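Local coordinates for aluminum resistance protein (Clostridium novyi, PDB 3I16) that probably cleaves carbon-sulfur bonds as a pyridoxal-5'-phosphate-dependent lyase of the methionine gamma-lyase family, at residues T117-C122 / K152-K157; I182-G187 / V217-G222. All coordinates share one frame; numbering follows the deposited sequence.

Contact 1: residues T117-C122 / K152-K157; sequences TMLSVC and KQVDLK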
loop_
_atom_site.group_PDB
_atom_site.type_symbol
_atom_site.label_atom_id
_atom_site.label_comp_id
_atom_site.label_asym_id
_atom_site.label_seq_id
_atom_site.Cartn_x
_atom_site.Cartn_y
_atom_site.Cartn_z
ATOM N N THR B 117 -1.508 42.604 -4.989
ATOM C CA THR B 117 -1.351 42.395 -6.411
ATOM C C THR B 117 -0.145 41.510 -6.610
ATOM O O THR B 117 0.878 41.708 -5.935
ATOM C CB THR B 117 -1.105 43.738 -7.128
ATOM O OG1 THR B 117 -2.227 44.583 -6.920
ATOM C CG2 THR B 117 -0.881 43.551 -8.635
HETATM N N MSE B 118 -0.249 40.552 -7.533
HETATM C CA MSE B 118 0.888 39.709 -7.888
HETATM C C MSE B 118 1.354 40.172 -9.255
HETATM O O MSE B 118 0.546 40.669 -10.066
HETATM C CB MSE B 118 0.538 38.213 -7.915
HETATM C CG MSE B 118 -0.402 37.792 -9.040
HETATM SE SE MSE B 118 -0.654 35.873 -9.139
HETATM C CE MSE B 118 1.048 35.360 -9.765
ATOM N N LEU B 119 2.652 39.988 -9.507
ATOM C CA LEU B 119 3.270 40.381 -10.761
ATOM C C LEU B 119 4.080 39.237 -11.374
ATOM O O LEU B 119 5.099 38.829 -10.821
ATOM C CB LEU B 119 4.200 41.590 -10.545
ATOM C CG LEU B 119 4.939 42.113 -11.781
ATOM C CD1 LEU B 119 3.967 42.674 -12.854
ATOM C CD2 LEU B 119 6.001 43.171 -11.388
ATOM N N SER B 120 3.623 38.738 -12.515
ATOM C CA SER B 120 4.351 37.711 -13.257
ATOM C C SER B 120 5.330 38.410 -14.161
ATOM O O SER B 120 4.937 39.238 -14.979
ATOM C CB SER B 120 3.401 36.842 -14.071
ATOM O OG SER B 120 2.702 36.025 -13.173
ATOM N N VAL B 121 6.605 38.060 -14.027
ATOM C CA VAL B 121 7.682 38.743 -14.744
ATOM C C VAL B 121 8.262 37.984 -15.946
ATOM O O VAL B 121 9.127 38.520 -16.659
ATOM C CB VAL B 121 8.788 39.192 -13.745
ATOM C CG1 VAL B 121 8.178 40.169 -12.726
ATOM C CG2 VAL B 121 9.437 38.002 -13.042
ATOM N N CYS B 122 7.765 36.774 -16.202
ATOM C CA CYS B 122 8.205 35.980 -17.364
ATOM C C CYS B 122 7.122 35.886 -18.420
ATOM O O CYS B 122 7.002 34.873 -19.116
ATOM C CB CYS B 122 8.639 34.580 -16.924
ATOM S SG CYS B 122 10.009 34.687 -15.720
ATOM N N LYS B 152 -0.845 41.505 -12.436
ATOM C CA LYS B 152 -0.164 42.288 -13.443
ATOM C C LYS B 152 0.911 41.410 -14.047
ATOM O O LYS B 152 1.359 40.413 -13.450
ATOM C CB LYS B 152 0.421 43.579 -12.901
ATOM C CG LYS B 152 -0.585 44.697 -12.768
ATOM C CD LYS B 152 0.059 45.982 -12.269
ATOM C CE LYS B 152 -0.978 47.073 -12.123
ATOM N NZ LYS B 152 -0.419 48.262 -11.472
ATOM N N GLN B 153 1.316 41.775 -15.251
ATOM C CA GLN B 153 2.273 40.994 -16.005
ATOM C C GLN B 153 3.282 41.894 -16.689
ATOM O O GLN B 153 2.929 42.957 -17.157
ATOM C CB GLN B 153 1.504 40.212 -17.070
ATOM C CG GLN B 153 2.327 39.402 -18.043
ATOM C CD GLN B 153 1.438 38.615 -18.988
ATOM O OE1 GLN B 153 0.494 37.955 -18.554
ATOM N NE2 GLN B 153 1.737 38.670 -20.279
ATOM N N VAL B 154 4.540 41.464 -16.682
ATOM C CA VAL B 154 5.595 42.099 -17.422
ATOM C C VAL B 154 6.193 40.985 -18.283
ATOM O O VAL B 154 6.573 39.918 -17.781
ATOM C CB VAL B 154 6.643 42.748 -16.530
ATOM C CG1 VAL B 154 7.850 43.175 -17.375
ATOM C CG2 VAL B 154 6.015 43.931 -15.785
ATOM N N ASP B 155 6.223 41.223 -19.590
ATOM C CA ASP B 155 6.734 40.237 -20.531
ATOM C C ASP B 155 8.255 40.220 -20.557
ATOM O O ASP B 155 8.917 41.182 -20.161
ATOM C CB ASP B 155 6.227 40.570 -21.948
ATOM C CG ASP B 155 4.711 40.407 -22.096
ATOM O OD1 ASP B 155 4.066 39.695 -21.285
ATOM O OD2 ASP B 155 4.158 40.974 -23.050
ATOM N N LEU B 156 8.803 39.104 -21.023
ATOM C CA LEU B 156 10.224 39.007 -21.242
ATOM C C LEU B 156 10.527 39.844 -22.476
ATOM O O LEU B 156 9.624 40.209 -23.244
ATOM C CB LEU B 156 10.649 37.580 -21.484
ATOM C CG LEU B 156 10.572 36.589 -20.337
ATOM C CD1 LEU B 156 10.934 35.225 -20.911
ATOM C CD2 LEU B 156 11.509 36.977 -19.220
ATOM N N LYS B 157 11.796 40.158 -22.652
ATOM C CA LYS B 157 12.216 40.966 -23.774
ATOM C C LYS B 157 12.201 40.100 -25.034
ATOM O O LYS B 157 12.121 38.884 -24.946
ATOM C CB LYS B 157 13.615 41.535 -23.527
ATOM C CG LYS B 157 13.719 42.357 -22.252
ATOM C CD LYS B 157 14.821 43.370 -22.331
ATOM C CE LYS B 157 16.189 42.785 -22.502
ATOM N NZ LYS B 157 17.094 43.817 -23.133
HETATM O O HOH W 1 10.397 40.474 -18.048
#

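Contact 2: residues I182-G187 / V217-G222; sequences IQRSTG and VDNCYG. With PLP (pyridoxal-5'-phosphate), chain J.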
loop_
_atom_site.group_PDB
_atom_site.type_symbol
_atom_site.label_atom_id
_atom_site.label_comp_id
_atom_site.label_asym_id
_atom_site.label_seq_id
_atom_site.Cartn_x
_atom_site.Cartn_y
_atom_site.Cartn_z
ATOM N N ILE B 182 7.876 34.159 -10.797
ATOM C CA ILE B 182 8.886 33.884 -11.798
ATOM C C ILE B 182 8.797 32.427 -12.261
ATOM O O ILE B 182 8.938 31.508 -11.465
ATOM C CB ILE B 182 10.273 34.036 -11.158
ATOM C CG1 ILE B 182 10.473 35.448 -10.583
ATOM C CG2 ILE B 182 11.346 33.688 -12.129
ATOM C CD1 ILE B 182 11.565 35.456 -9.500
ATOM N N GLN B 183 8.583 32.212 -13.546
ATOM C CA GLN B 183 8.507 30.855 -14.072
ATOM C C GLN B 183 9.859 30.461 -14.636
ATOM O O GLN B 183 10.348 31.110 -15.541
ATOM C CB GLN B 183 7.455 30.793 -15.157
ATOM C CG GLN B 183 7.149 29.386 -15.637
ATOM C CD GLN B 183 5.972 29.394 -16.575
ATOM O OE1 GLN B 183 4.842 29.743 -16.181
ATOM N NE2 GLN B 183 6.222 29.027 -17.834
ATOM N N ARG B 184 10.458 29.399 -14.101
ATOM C CA ARG B 184 11.772 28.957 -14.558
ATOM C C ARG B 184 11.716 28.311 -15.947
ATOM O O ARG B 184 12.451 28.718 -16.865
ATOM C CB ARG B 184 12.367 27.987 -13.546
ATOM C CG ARG B 184 13.744 27.519 -13.891
ATOM C CD ARG B 184 14.334 26.737 -12.790
ATOM N NE ARG B 184 15.697 26.301 -13.097
ATOM C CZ ARG B 184 16.468 25.641 -12.239
ATOM N NH1 ARG B 184 16.035 25.363 -11.014
ATOM N NH2 ARG B 184 17.677 25.261 -12.598
ATOM N N SER B 185 10.846 27.316 -16.093
ATOM C CA SER B 185 10.679 26.576 -17.349
ATOM C C SER B 185 9.840 27.386 -18.331
ATOM O O SER B 185 9.029 28.216 -17.927
ATOM C CB SER B 185 10.010 25.226 -17.063
ATOM O OG SER B 185 9.847 24.462 -18.237
ATOM N N THR B 186 10.000 27.132 -19.626
ATOM C CA THR B 186 9.276 27.915 -20.622
ATOM C C THR B 186 7.832 27.521 -20.856
ATOM O O THR B 186 7.075 28.313 -21.411
ATOM C CB THR B 186 9.979 27.858 -21.989
ATOM O OG1 THR B 186 9.935 26.513 -22.479
ATOM C CG2 THR B 186 11.432 28.312 -21.855
ATOM N N GLY B 187 7.426 26.315 -20.473
ATOM C CA GLY B 187 6.056 25.881 -20.766
ATOM C C GLY B 187 5.905 25.686 -22.270
ATOM O O GLY B 187 6.868 25.284 -22.946
ATOM N N VAL B 217 9.184 31.338 -7.107
ATOM C CA VAL B 217 9.585 30.670 -8.343
ATOM C C VAL B 217 8.907 29.328 -8.528
ATOM O O VAL B 217 8.909 28.477 -7.632
ATOM C CB VAL B 217 11.108 30.426 -8.407
ATOM C CG1 VAL B 217 11.477 29.790 -9.774
ATOM C CG2 VAL B 217 11.871 31.729 -8.181
ATOM N N ASP B 218 8.316 29.173 -9.705
ATOM C CA ASP B 218 7.763 27.910 -10.207
ATOM C C ASP B 218 8.997 27.199 -10.709
ATOM O O ASP B 218 9.541 27.554 -11.758
ATOM C CB ASP B 218 6.803 28.215 -11.369
ATOM C CG ASP B 218 6.336 26.973 -12.128
ATOM O OD1 ASP B 218 6.836 25.850 -11.896
ATOM O OD2 ASP B 218 5.422 27.145 -12.958
ATOM N N ASN B 219 9.432 26.199 -9.962
ATOM C CA ASN B 219 10.669 25.492 -10.216
ATOM C C ASN B 219 10.518 24.198 -11.025
ATOM O O ASN B 219 11.515 23.512 -11.276
ATOM C CB ASN B 219 11.352 25.168 -8.866
ATOM C CG ASN B 219 12.866 25.027 -8.993
ATOM O OD1 ASN B 219 13.486 25.774 -9.746
ATOM N ND2 ASN B 219 13.464 24.082 -8.260
ATOM N N CYS B 220 9.293 23.850 -11.410
ATOM C CA CYS B 220 9.060 22.629 -12.192
ATOM C C CYS B 220 10.038 22.440 -13.342
ATOM O O CYS B 220 10.227 23.359 -14.143
ATOM C CB CYS B 220 7.671 22.644 -12.795
ATOM S SG CYS B 220 6.361 22.323 -11.624
ATOM N N TYR B 221 10.623 21.242 -13.407
ATOM C CA TYR B 221 11.589 20.821 -14.443
ATOM C C TYR B 221 13.018 21.313 -14.295
ATOM O O TYR B 221 13.898 20.844 -15.011
ATOM C CB TYR B 221 11.118 21.153 -15.851
ATOM C CG TYR B 221 9.899 20.392 -16.320
ATOM C CD1 TYR B 221 9.943 19.003 -16.468
ATOM C CD2 TYR B 221 8.763 21.049 -16.708
ATOM C CE1 TYR B 221 8.864 18.317 -16.930
ATOM C CE2 TYR B 221 7.684 20.365 -17.188
ATOM C CZ TYR B 221 7.740 19.015 -17.301
ATOM O OH TYR B 221 6.642 18.365 -17.765
ATOM N N GLY B 222 13.268 22.207 -13.345
ATOM C CA GLY B 222 14.600 22.767 -13.144
ATOM C C GLY B 222 15.408 22.151 -12.035
ATOM O O GLY B 222 16.587 22.469 -11.898
HETATM N N1 PLP J . 4.683 25.174 -14.302
HETATM C C2 PLP J . 5.431 24.757 -15.362
HETATM C C2A PLP J . 6.334 25.724 -16.064
HETATM C C3 PLP J . 5.339 23.424 -15.760
HETATM O O3 PLP J . 6.101 22.999 -16.820
HETATM C C4 PLP J . 4.484 22.535 -15.091
HETATM C C5 PLP J . 3.723 22.979 -14.015
HETATM C C6 PLP J . 3.851 24.298 -13.630
HETATM C C5A PLP J . 2.800 22.083 -13.211
HETATM O O4P PLP J . 2.030 21.255 -14.019
HETATM P P PLP J . 1.105 20.014 -13.490
HETATM O O1P PLP J . 1.815 19.049 -12.552
HETATM O O2P PLP J . 0.808 19.271 -14.770
HETATM O O3P PLP J . -0.123 20.583 -12.796
HETATM O O HOH W 2 4.351 29.310 -13.496
HETATM O O HOH W 3 9.299 26.016 -14.185
#

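Contact 1: residues T117-C122 / K152-K157
Leu119 leans over the adjoining strand and brings its CD1 methyl to 3.8 Å from CG2 of Val154. Its CG is anti to the backbone N (chi1 179°), and the same CD1 rests on the peptide following Lys152 and 3.7 Å from Lys152 CB. From there the extended Lys152 chain leads away to a salt bridge with Asp174. Beneath these side chains runs a short parallel ladder. Lys152 N donates to Met118 O at 2.9 Å, Ser120 N returns a bond to Lys152 O at 3.0 Å, and Val154 N closes the series on Ser120 O at 2.8 Å with a nearly straight N-H...O angle of 171°. Lys152 O also receives a CA-H...O contact from Leu119, adding to its bond from Ser120 N.

Past the paired residues the two segments stay linked through a water that donates to both Val121 O and Asp155 O. Leu156 packs beside this bridge, with its CG 3.8 Å from Cys122 CA. On the face bearing Ser120 and Gln153, Ser120 OG is hydrogen-bonded to His181, while Gln153 NE2 binds Asp155 OD1 at 2.7 Å, tying its extended side chain to the segment's own loop. On the face bearing Leu119 and Lys152, helix 164-173 covers Leu119, and its Val170 also meets Val154 just past the strand. The pairing joins the two strands of the beta-alpha-beta unit 117-120, 129-133, 150-153, at the parallel edge of the large mixed sheet characteristic of fold type I pyridoxal-phosphate enzymes.

Contact 2: residues I182-G187 / V217-G222
Arg184 NH1 donates to Asn219 OD1 at 2.9 Å, the amide oxygen lying in the guanidinium plane at its edge. The bond joins the loops that follow two parallel strands of a beta-alpha-beta unit (177-183, 196-209, 214-218) in the fold type I scaffold, where the strand ends line the cofactor pocket. Arg184 gets there fully stretched, its CG anti to the backbone N (chi1 -177°). Gly222, which has no side chain, sets its CA 3.5 Å above the centre of one guanidinium face. Glu229 forms a salt bridge with Arg184 NH1 and also accepts from Asn219 ND2, and Ser331 meets Arg184 NE, giving this buried cation several polar partners.

Asp218 and Gln183 lie side by side, pointing the same way, and both reach the cofactor: Asp218 OD2 accepts from the pyridine N1 of pyridoxal-5'-phosphate (PLP) in a very short bond whose length is doubtful, and Gln183 CD meets the methyl C2A. Asp218 OD1 takes the backbone N of Cys220 in an Asx turn. One water links Asp218 OD2 with Gln183 OE1, which Tyr126 N also binds; Gln183 NE2 is fixed by Ser185 O at 2.9 Å. A second water accepts from Ser185 N and lies within hydrogen-bonding distance of Asp218 O and Cys220 O, which may share its protons.

The strand ends are paired by Asp218 N to Ile182 O at 3.0 Å and Arg184 N to Asp218 O at 3.1 Å. A type II beta turn, closed by Gly222 N to Asn219 O, brings Gly222 over the guanidinium. Around the cofactor, Cys220 SG comes to 3.6 Å from PLP C5, Ser185 CB approaches C2A, and the Tyr221 ring turns its edge to O3. On the face away from Gln183 and Asp218, Ile182 CD1 packs against Val217 CG2 at 4.0 Å.

The two contacts share one sheet, in which strands 150-153, 117-120, 177-183 and 214-218 follow one another side by side. Their centres are 14 Å apart, and they meet where 117-122 runs alongside 182-187: Val121 CG2 packs on Ile182 CG1 at 3.7 Å, and Cys122 SG lies 3.6 Å from Gln183 N. Contact 2 lines the pyridoxal-5'-phosphate pocket, whereas contact 1 extends outward to the sheet edge. Its nearer end is not remote, since the side chain of Cys122 is about 9 Å from the cofactor and that of Ser120 about 10 Å from that of Tyr126, a cofactor-binding residue.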